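Local coordinates for SusD-like carbohydrate binding protein BF1063 (Bacteroides fragilis NCTC 9343, PDB 3I4G), which probably binds carbohydrate at the outer membrane of the bacterium, as a member of the SusD family of glycan-binding proteins, at residues R129-F134 with W169-F174; L201-R206 with A220-I224. All blocks are in the same frame, centred on the assembly; numbering follows the deposited sequence.

Contact 1: residues R129-F134 with W169-F174; sequences RATQYF and WCVTEF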
loop_
_atom_site.group_PDB
_atom_site.type_symbol
_atom_site.label_atom_id
_atom_site.label_comp_id
_atom_site.label_asym_id
_atom_site.label_seq_id
_atom_site.Cartn_x
_atom_site.Cartn_y
_atom_site.Cartn_z
ATOM N N ARG A 129 -7.622 -15.036 7.164
ATOM C CA ARG A 129 -6.606 -16.044 6.924
ATOM C C ARG A 129 -6.142 -16.007 5.474
ATOM O O ARG A 129 -4.934 -16.079 5.174
ATOM C CB ARG A 129 -7.167 -17.431 7.279
ATOM C CG ARG A 129 -6.187 -18.556 6.977
ATOM C CD ARG A 129 -6.730 -19.929 7.389
ATOM N NE ARG A 129 -7.897 -20.325 6.622
ATOM C CZ ARG A 129 -8.492 -21.510 6.738
ATOM N NH1 ARG A 129 -8.036 -22.414 7.583
ATOM N NH2 ARG A 129 -9.532 -21.796 5.989
ATOM N N ALA A 130 -7.082 -15.904 4.554
ATOM C CA ALA A 130 -6.725 -15.884 3.149
ATOM C C ALA A 130 -5.900 -14.663 2.742
ATOM O O ALA A 130 -5.012 -14.797 1.889
ATOM C CB ALA A 130 -7.954 -15.992 2.271
ATOM N N THR A 131 -6.149 -13.516 3.362
ATOM C CA THR A 131 -5.320 -12.367 3.057
ATOM C C THR A 131 -3.867 -12.646 3.415
ATOM O O THR A 131 -2.978 -12.209 2.710
ATOM C CB THR A 131 -5.737 -11.044 3.724
ATOM O OG1 THR A 131 -5.625 -11.125 5.150
ATOM C CG2 THR A 131 -7.121 -10.583 3.292
ATOM N N GLN A 132 -3.599 -13.390 4.474
ATOM C CA GLN A 132 -2.208 -13.661 4.835
ATOM C C GLN A 132 -1.540 -14.512 3.785
ATOM O O GLN A 132 -0.405 -14.238 3.417
ATOM C CB GLN A 132 -2.138 -14.337 6.213
ATOM C CG GLN A 132 -2.847 -13.566 7.317
ATOM C CD GLN A 132 -2.365 -12.142 7.447
ATOM O OE1 GLN A 132 -1.327 -11.887 8.053
ATOM N NE2 GLN A 132 -3.135 -11.191 6.896
ATOM N N TYR A 133 -2.222 -15.554 3.301
ATOM C CA TYR A 133 -1.669 -16.381 2.244
ATOM C C TYR A 133 -1.516 -15.576 0.938
ATOM O O TYR A 133 -0.595 -15.818 0.194
ATOM C CB TYR A 133 -2.503 -17.659 2.051
ATOM C CG TYR A 133 -2.226 -18.645 3.142
ATOM C CD1 TYR A 133 -0.993 -19.256 3.222
ATOM C CD2 TYR A 133 -3.172 -18.934 4.123
ATOM C CE1 TYR A 133 -0.706 -20.138 4.233
ATOM C CE2 TYR A 133 -2.902 -19.854 5.125
ATOM C CZ TYR A 133 -1.663 -20.434 5.173
ATOM O OH TYR A 133 -1.309 -21.362 6.194
ATOM N N PHE A 134 -2.412 -14.626 0.671
ATOM C CA PHE A 134 -2.314 -13.772 -0.496
ATOM C C PHE A 134 -1.006 -12.992 -0.483
ATOM O O PHE A 134 -0.290 -12.967 -1.492
ATOM C CB PHE A 134 -3.539 -12.821 -0.551
ATOM C CG PHE A 134 -3.356 -11.668 -1.493
ATOM C CD1 PHE A 134 -3.613 -11.790 -2.838
ATOM C CD2 PHE A 134 -2.877 -10.459 -1.026
ATOM C CE1 PHE A 134 -3.393 -10.761 -3.690
ATOM C CE2 PHE A 134 -2.662 -9.403 -1.880
ATOM C CZ PHE A 134 -2.917 -9.571 -3.218
ATOM N N TRP A 169 -6.254 -21.876 -3.888
ATOM C CA TRP A 169 -6.905 -21.983 -2.595
ATOM C C TRP A 169 -7.464 -20.624 -2.167
ATOM O O TRP A 169 -8.589 -20.526 -1.653
ATOM C CB TRP A 169 -5.894 -22.568 -1.570
ATOM C CG TRP A 169 -6.387 -22.778 -0.190
ATOM C CD1 TRP A 169 -6.887 -23.905 0.332
ATOM C CD2 TRP A 169 -6.310 -21.837 0.872
ATOM N NE1 TRP A 169 -7.162 -23.723 1.660
ATOM C CE2 TRP A 169 -6.806 -22.453 2.015
ATOM C CE3 TRP A 169 -5.838 -20.529 0.964
ATOM C CZ2 TRP A 169 -6.891 -21.799 3.240
ATOM C CZ3 TRP A 169 -5.922 -19.868 2.177
ATOM C CH2 TRP A 169 -6.439 -20.523 3.308
ATOM N N CYS A 170 -6.692 -19.564 -2.384
ATOM C CA CYS A 170 -7.155 -18.215 -2.038
ATOM C C CYS A 170 -8.407 -17.859 -2.825
ATOM O O CYS A 170 -9.308 -17.242 -2.293
ATOM C CB CYS A 170 -6.084 -17.179 -2.282
ATOM S SG CYS A 170 -4.727 -17.149 -1.069
ATOM N N VAL A 171 -8.473 -18.236 -4.097
ATOM C CA VAL A 171 -9.699 -17.994 -4.874
ATOM C C VAL A 171 -10.901 -18.647 -4.192
ATOM O O VAL A 171 -11.941 -18.012 -3.981
ATOM C CB VAL A 171 -9.549 -18.498 -6.323
ATOM C CG1 VAL A 171 -10.908 -18.600 -7.011
ATOM C CG2 VAL A 171 -8.566 -17.597 -7.103
ATOM N N THR A 172 -10.756 -19.916 -3.811
ATOM C CA THR A 172 -11.843 -20.631 -3.166
ATOM C C THR A 172 -12.223 -19.944 -1.860
ATOM O O THR A 172 -13.423 -19.741 -1.575
ATOM C CB THR A 172 -11.435 -22.080 -2.894
ATOM O OG1 THR A 172 -11.103 -22.699 -4.152
ATOM C CG2 THR A 172 -12.561 -22.848 -2.173
ATOM N N GLU A 173 -11.244 -19.598 -1.046
ATOM C CA GLU A 173 -11.502 -18.985 0.245
ATOM C C GLU A 173 -12.122 -17.591 0.152
ATOM O O GLU A 173 -13.068 -17.282 0.882
ATOM C CB GLU A 173 -10.195 -18.926 1.036
ATOM C CG GLU A 173 -9.666 -20.280 1.470
ATOM C CD GLU A 173 -10.593 -21.004 2.424
ATOM O OE1 GLU A 173 -10.844 -20.455 3.524
ATOM O OE2 GLU A 173 -11.057 -22.143 2.093
ATOM N N PHE A 174 -11.607 -16.727 -0.714
ATOM C CA PHE A 174 -12.190 -15.388 -0.853
ATOM C C PHE A 174 -13.586 -15.467 -1.427
ATOM O O PHE A 174 -14.461 -14.672 -1.029
ATOM C CB PHE A 174 -11.336 -14.467 -1.731
ATOM C CG PHE A 174 -10.051 -13.995 -1.083
ATOM C CD1 PHE A 174 -10.060 -13.390 0.157
ATOM C CD2 PHE A 174 -8.846 -14.127 -1.737
ATOM C CE1 PHE A 174 -8.897 -12.968 0.757
ATOM C CE2 PHE A 174 -7.686 -13.687 -1.137
ATOM C CZ PHE A 174 -7.719 -13.122 0.105
HETATM O O HOH W 1 -9.082 -18.760 4.562
HETATM O O HOH W 2 -11.333 -23.795 4.242
#
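The helices carrying R129-F134 and W169-F174 run antiparallel at 155°, their axes 9.6 Å apart, and A130 faces C170 where the backbones come closest. Helix 116-139 and helix 163-180 belong to the tetratricopeptide-like (TPR-clan) helical part of the SusD fold, and the pair illustrates how a small residue on one helix accepts aromatic rings from the other. The methyl of A130 sits over one face of the F174 ring, 3.8 Å from its centroid, a CH-pi contact. W169 extends its six-membered ring with CG anti to the backbone N (chi1 -179°), bringing CZ3 to 3.5 Å from CD2 of Y133; the two rings meet obliquely, their planes 79° apart. The same indole lays CZ2 over one face of the R129 guanidinium, while CG of E173 rests over the centre of one indole face. R129 NH2 forms a salt bridge with E173 OE1, and one water joins R129 NE to that same oxygen. Each end has a further partner: N103 OD1 accepts a hydrogen bond from R129 NH1, and R126 forms a salt bridge with E173 OE2. The NH2-OE1 bond, 3.1 Å long, lies near the guanidinium plane but reaches the oxygen from above the carboxylate plane.

Contact 2: residues L201-R206 with A220-I224; sequences LAFLGR and AFHDI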
loop_
_atom_site.group_PDB
_atom_site.type_symbol
_atom_site.label_atom_id
_atom_site.label_comp_id
_atom_site.label_asym_id
_atom_site.label_seq_id
_atom_site.Cartn_x
_atom_site.Cartn_y
_atom_site.Cartn_z
ATOM N N LEU A 201 -14.268 -9.709 -2.358
ATOM C CA LEU A 201 -14.224 -9.714 -3.811
ATOM C C LEU A 201 -13.013 -8.937 -4.361
ATOM O O LEU A 201 -12.484 -9.303 -5.425
ATOM C CB LEU A 201 -15.529 -9.148 -4.432
ATOM C CG LEU A 201 -16.791 -9.940 -4.211
ATOM C CD1 LEU A 201 -18.033 -9.129 -4.602
ATOM C CD2 LEU A 201 -16.689 -11.219 -5.012
ATOM N N ALA A 202 -12.578 -7.868 -3.693
ATOM C CA ALA A 202 -11.439 -7.104 -4.168
ATOM C C ALA A 202 -10.171 -7.922 -4.017
ATOM O O ALA A 202 -9.327 -7.929 -4.908
ATOM C CB ALA A 202 -11.329 -5.790 -3.415
ATOM N N PHE A 203 -10.027 -8.630 -2.890
ATOM C CA PHE A 203 -8.890 -9.526 -2.753
ATOM C C PHE A 203 -8.962 -10.713 -3.708
ATOM O O PHE A 203 -7.930 -11.160 -4.203
ATOM C CB PHE A 203 -8.705 -9.989 -1.306
ATOM C CG PHE A 203 -7.937 -9.007 -0.489
ATOM C CD1 PHE A 203 -6.557 -9.091 -0.444
ATOM C CD2 PHE A 203 -8.552 -7.980 0.208
ATOM C CE1 PHE A 203 -5.797 -8.184 0.278
ATOM C CE2 PHE A 203 -7.783 -7.076 0.958
ATOM C CZ PHE A 203 -6.408 -7.164 0.948
ATOM N N LEU A 204 -10.159 -11.188 -3.990
ATOM C CA LEU A 204 -10.330 -12.194 -5.043
ATOM C C LEU A 204 -9.798 -11.661 -6.359
ATOM O O LEU A 204 -9.060 -12.353 -7.069
ATOM C CB LEU A 204 -11.810 -12.566 -5.203
ATOM C CG LEU A 204 -12.186 -13.507 -6.320
ATOM C CD1 LEU A 204 -11.439 -14.847 -6.164
ATOM C CD2 LEU A 204 -13.690 -13.734 -6.329
ATOM N N GLY A 205 -10.204 -10.459 -6.742
ATOM C CA GLY A 205 -9.696 -9.853 -7.957
ATOM C C GLY A 205 -8.198 -9.708 -7.977
ATOM O O GLY A 205 -7.564 -10.016 -8.997
ATOM N N ARG A 206 -7.590 -9.250 -6.882
ATOM C CA ARG A 206 -6.142 -9.149 -6.852
ATOM C C ARG A 206 -5.490 -10.535 -6.979
ATOM O O ARG A 206 -4.445 -10.680 -7.640
ATOM C CB ARG A 206 -5.635 -8.496 -5.550
ATOM C CG ARG A 206 -5.870 -7.008 -5.374
ATOM C CD ARG A 206 -5.172 -6.566 -4.110
ATOM N NE ARG A 206 -5.160 -5.125 -3.910
ATOM C CZ ARG A 206 -4.508 -4.575 -2.915
ATOM N NH1 ARG A 206 -3.896 -5.346 -2.015
ATOM N NH2 ARG A 206 -4.485 -3.271 -2.793
ATOM N N ALA A 220 -14.545 -10.460 -10.803
ATOM C CA ALA A 220 -14.550 -10.117 -9.389
ATOM C C ALA A 220 -14.714 -8.615 -9.184
ATOM O O ALA A 220 -15.549 -8.170 -8.404
ATOM C CB ALA A 220 -13.262 -10.629 -8.706
ATOM N N PHE A 221 -13.928 -7.820 -9.899
ATOM C CA PHE A 221 -14.043 -6.365 -9.750
ATOM C C PHE A 221 -15.397 -5.873 -10.289
ATOM O O PHE A 221 -16.010 -4.994 -9.683
ATOM C CB PHE A 221 -12.888 -5.653 -10.430
ATOM C CG PHE A 221 -11.524 -5.917 -9.801
ATOM C CD1 PHE A 221 -11.297 -5.702 -8.467
ATOM C CD2 PHE A 221 -10.468 -6.360 -10.570
ATOM C CE1 PHE A 221 -10.038 -5.918 -7.916
ATOM C CE2 PHE A 221 -9.211 -6.576 -10.025
ATOM C CZ PHE A 221 -8.993 -6.361 -8.703
ATOM N N HIS A 222 -15.859 -6.436 -11.399
ATOM C CA HIS A 222 -17.146 -6.036 -11.974
ATOM C C HIS A 222 -18.313 -6.404 -11.048
ATOM O O HIS A 222 -19.333 -5.716 -11.050
ATOM C CB HIS A 222 -17.283 -6.654 -13.354
ATOM C CG HIS A 222 -18.346 -6.040 -14.201
ATOM N ND1 HIS A 222 -18.606 -4.680 -14.232
ATOM C CD2 HIS A 222 -19.133 -6.596 -15.149
ATOM C CE1 HIS A 222 -19.575 -4.450 -15.103
ATOM N NE2 HIS A 222 -19.897 -5.590 -15.686
ATOM N N ASP A 223 -18.170 -7.468 -10.254
ATOM C CA ASP A 223 -19.191 -7.833 -9.264
ATOM C C ASP A 223 -19.320 -6.757 -8.202
ATOM O O ASP A 223 -20.414 -6.455 -7.759
ATOM C CB ASP A 223 -18.877 -9.173 -8.577
ATOM C CG ASP A 223 -19.103 -10.395 -9.458
ATOM O OD1 ASP A 223 -19.760 -10.280 -10.502
ATOM O OD2 ASP A 223 -18.634 -11.505 -9.047
ATOM N N ILE A 224 -18.200 -6.143 -7.808
ATOM C CA ILE A 224 -18.241 -5.032 -6.866
ATOM C C ILE A 224 -19.003 -3.857 -7.486
ATOM O O ILE A 224 -19.857 -3.201 -6.874
ATOM C CB ILE A 224 -16.823 -4.614 -6.455
ATOM C CG1 ILE A 224 -16.116 -5.764 -5.730
ATOM C CG2 ILE A 224 -16.856 -3.340 -5.593
ATOM C CD1 ILE A 224 -14.642 -5.516 -5.528
#
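F221 lays one face of its ring against the backbone of G205, and this meeting of a flat group with a helix backbone left uncovered by a glycine sets the character of the contact. G205 CA stands 4.0 Å from the ring centroid, 24° off the ring normal, as a CH-pi contact displaced toward the rim. Atom CZ comes closest, 3.5 Å from G205 C. With no side chain at G205, the ring can lie directly on the main chain, in the manner of small-residue packing between antiparallel helices; the axes here are 8.4 Å apart at 156°. F221 reaches across because its CG lies anti to the carbonyl carbon (chi1 -66°). Beside it, A220 pushes its methyl against the same backbone, with CB 3.6 Å from L201 O, and L204 closes on this methyl through CG and CD2.

One turn away, the side chains of L201 and I224 lie alongside each other, pointing opposite ways, CB of the leucine lying 3.7 Å from CG1 of the isoleucine. The tip of I224 goes further, its CD1 meeting A202 at N and CB. Strand 380-386 backs A202, and helix 387-400 packs on F221 and I224. The helices 197-211 and 214-227 thus form a consecutive helical hairpin whose cohesion here comes from shape and apolar burial: the interhelical contacts between these segments are van der Waals and CH-pi, with the helices' own backbone bonds satisfying L201 O and A202 O.

Contacts 1 and 2 offer two solutions to one problem, the packing of antiparallel helices in the buried interior of the helical part of the fold. They follow one another along the chain, their centres about 13 Å apart, and they share a boundary: F174 CZ lies 3.6 Å from F203 CB, and F134 CE1 lies 3.7 Å from R206 CB, so helix 197-211 packs against both helices of contact 1. Both are mostly buried, yet contact 1 adds a buried, water-bridged salt bridge to its aromatic packing, whereas contact 2 is apolar between its segments and has closer axes. Its one arginine, R206, makes a salt bridge with E389 and a cation-pi contact with W456, and W456 also meets F134 of contact 1.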